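PDB 4Y9I: mycobacterium tuberculosis paralogous family 11 from Mycobacterium smegmatis, which probably uses the reduced form of the deazaflavin coenzyme F420 to convert quinones to quinols. Local coordinates for residues P26-E31 with E92-Y97. Residues are numbered along the deposited sequence; the frame is centred on the assembly and turned at random. Where two conformers were deposited one is given.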
loop_
_atom_site.group_PDB
_atom_site.type_symbol
_atom_site.label_atom_id
_atom_site.label_comp_id
_atom_site.label_asym_id
_atom_site.label_seq_id
_atom_site.Cartn_x
_atom_site.Cartn_y
_atom_site.Cartn_z
ATOM N N PRO A 26 -4.778 2.529 6.496
ATOM C CA PRO A 26 -4.641 3.832 5.779
ATOM C C PRO A 26 -3.194 4.004 5.370
ATOM O O PRO A 26 -2.249 3.851 6.176
ATOM C CB PRO A 26 -5.070 4.885 6.786
ATOM C CG PRO A 26 -5.425 4.111 8.031
ATOM C CD PRO A 26 -4.858 2.738 7.951
ATOM N N LEU A 27 -3.013 4.411 4.106
ATOM C CA LEU A 27 -1.700 4.654 3.578
ATOM C C LEU A 27 -1.708 5.960 2.707
ATOM O O LEU A 27 -2.759 6.291 2.134
ATOM C CB LEU A 27 -1.164 3.499 2.731
ATOM C CG LEU A 27 -1.049 2.129 3.397
ATOM C CD1 LEU A 27 -0.621 1.104 2.397
ATOM C CD2 LEU A 27 -0.019 2.118 4.501
ATOM N N MET A 28 -0.501 6.524 2.472
ATOM C CA MET A 28 -0.441 7.623 1.519
ATOM C C MET A 28 -1.028 7.196 0.139
ATOM O O MET A 28 -0.727 6.075 -0.366
ATOM C CB MET A 28 0.994 8.111 1.313
ATOM C CG MET A 28 1.643 8.575 2.640
ATOM S SD MET A 28 0.726 9.986 3.370
ATOM C CE MET A 28 0.970 11.319 2.131
ATOM N N ARG A 29 -1.794 8.092 -0.431
ATOM C CA ARG A 29 -2.348 7.919 -1.785
ATOM C C ARG A 29 -1.231 8.035 -2.840
ATOM O O ARG A 29 -0.565 9.091 -2.974
ATOM C CB ARG A 29 -3.396 8.964 -2.068
ATOM C CG ARG A 29 -4.102 8.816 -3.407
ATOM C CD ARG A 29 -5.221 9.829 -3.519
ATOM N NE ARG A 29 -5.985 9.702 -4.745
ATOM C CZ ARG A 29 -5.579 10.139 -5.935
ATOM N NH1 ARG A 29 -4.430 10.742 -6.076
ATOM N NH2 ARG A 29 -6.344 9.983 -7.003
ATOM N N VAL A 30 -1.066 6.940 -3.561
ATOM C CA VAL A 30 -0.130 6.849 -4.701
ATOM C C VAL A 30 -0.953 6.193 -5.805
ATOM O O VAL A 30 -1.273 5.006 -5.742
ATOM C CB VAL A 30 1.080 6.012 -4.353
ATOM C CG1 VAL A 30 2.013 5.963 -5.534
ATOM C CG2 VAL A 30 1.770 6.580 -3.103
ATOM N N GLU A 31 -1.381 6.983 -6.793
ATOM C CA GLU A 31 -2.411 6.571 -7.753
ATOM C C GLU A 31 -1.973 6.876 -9.142
ATOM O O GLU A 31 -1.334 7.885 -9.376
ATOM C CB GLU A 31 -3.790 7.203 -7.420
ATOM C CG GLU A 31 -4.930 6.738 -8.324
ATOM C CD GLU A 31 -5.083 7.476 -9.639
ATOM O OE1 GLU A 31 -4.422 8.514 -9.872
ATOM O OE2 GLU A 31 -5.894 6.957 -10.413
ATOM N N GLU A 92 7.239 11.132 -5.135
ATOM C CA GLU A 92 6.648 12.434 -5.484
ATOM C C GLU A 92 5.508 12.750 -4.506
ATOM O O GLU A 92 5.401 13.879 -4.021
ATOM C CB GLU A 92 6.150 12.450 -6.927
ATOM C CG GLU A 92 5.603 13.813 -7.389
ATOM C CD GLU A 92 6.654 14.870 -7.632
ATOM O OE1 GLU A 92 7.793 14.505 -8.002
ATOM O OE2 GLU A 92 6.321 16.086 -7.486
ATOM N N ALA A 93 4.700 11.744 -4.199
ATOM C CA ALA A 93 3.571 11.925 -3.250
ATOM C C ALA A 93 3.994 12.209 -1.822
ATOM O O ALA A 93 3.298 12.969 -1.094
ATOM C CB ALA A 93 2.622 10.759 -3.323
ATOM N N TYR A 94 5.071 11.565 -1.374
ATOM C CA TYR A 94 5.470 11.606 0.006
ATOM C C TYR A 94 7.031 11.489 0.019
ATOM O O TYR A 94 7.588 10.395 0.190
ATOM C CB TYR A 94 4.738 10.564 0.880
ATOM C CG TYR A 94 5.085 10.764 2.330
ATOM C CD1 TYR A 94 4.695 11.915 2.988
ATOM C CD2 TYR A 94 5.837 9.849 3.046
ATOM C CE1 TYR A 94 5.079 12.171 4.308
ATOM C CE2 TYR A 94 6.208 10.087 4.364
ATOM C CZ TYR A 94 5.844 11.281 4.982
ATOM O OH TYR A 94 6.255 11.499 6.240
ATOM N N PRO A 95 7.701 12.627 -0.170
ATOM C CA PRO A 95 9.173 12.558 -0.265
ATOM C C PRO A 95 9.904 11.808 0.826
ATOM O O PRO A 95 10.939 11.185 0.515
ATOM C CB PRO A 95 9.570 14.070 -0.281
ATOM C CG PRO A 95 8.422 14.697 -1.028
ATOM C CD PRO A 95 7.195 13.937 -0.619
ATOM N N PRO A 96 9.462 11.851 2.107
ATOM C CA PRO A 96 10.213 11.099 3.078
ATOM C C PRO A 96 10.291 9.575 2.855
ATOM O O PRO A 96 11.142 8.942 3.444
ATOM C CB PRO A 96 9.516 11.445 4.401
ATOM C CG PRO A 96 8.884 12.789 4.131
ATOM C CD PRO A 96 8.378 12.661 2.727
ATOM N N TYR A 97 9.476 9.024 1.962
ATOM C CA TYR A 97 9.669 7.630 1.567
ATOM C C TYR A 97 11.120 7.374 1.130
ATOM O O TYR A 97 11.691 6.361 1.463
ATOM C CB TYR A 97 8.733 7.217 0.450
ATOM C CG TYR A 97 7.316 6.864 0.845
ATOM C CD1 TYR A 97 7.068 6.061 1.976
ATOM C CD2 TYR A 97 6.252 7.242 0.037
ATOM C CE1 TYR A 97 5.779 5.673 2.284
ATOM C CE2 TYR A 97 4.948 6.841 0.345
ATOM C CZ TYR A 97 4.717 6.062 1.465
ATOM O OH TYR A 97 3.406 5.630 1.747
HETATM O O HOH W 1 1.354 3.790 0.087
#
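Met28 makes the largest single contribution to this contact, reaching from strand 22-32 into the angle between Tyr94 and Tyr97. Its CB and CG both touch the phenolic oxygen of Tyr97, CB standing 3.5 Å from OH. With CG anti to its own carbonyl carbon (chi1 -58°) and further bends at chi2 and chi3, the chain curls beside Tyr94 and crosses that side chain at about a right angle. SD lies 4.8 Å from the centroid of the Tyr94 ring in an oblique Met-aromatic contact, 27° off the ring normal, and methyl CE packs 3.9 Å from Tyr94 CD1. A water 3.1 Å from Met28 O donates to that carbonyl and also hydrogen-bonds to Tyr97 OH, joining strand and helix 96-102. Arg29 meets the helical side through its backbone, O lying 3.6 Å from Ala93 CB, while its guanidinium forms a salt bridge with Asp65. Val30 then brings CG2 to 4.3 Å from the same Ala93 methyl, and its side chain also touches Trp86 and Leu89 of helix 80-93. The arrangement is helix-on-barrel packing: the end of helix 80-93, the turn after it and the start of helix 96-102 pack on strand 22-32 of the antiparallel barrel, the split-barrel-like fold of the FMN-binding clan.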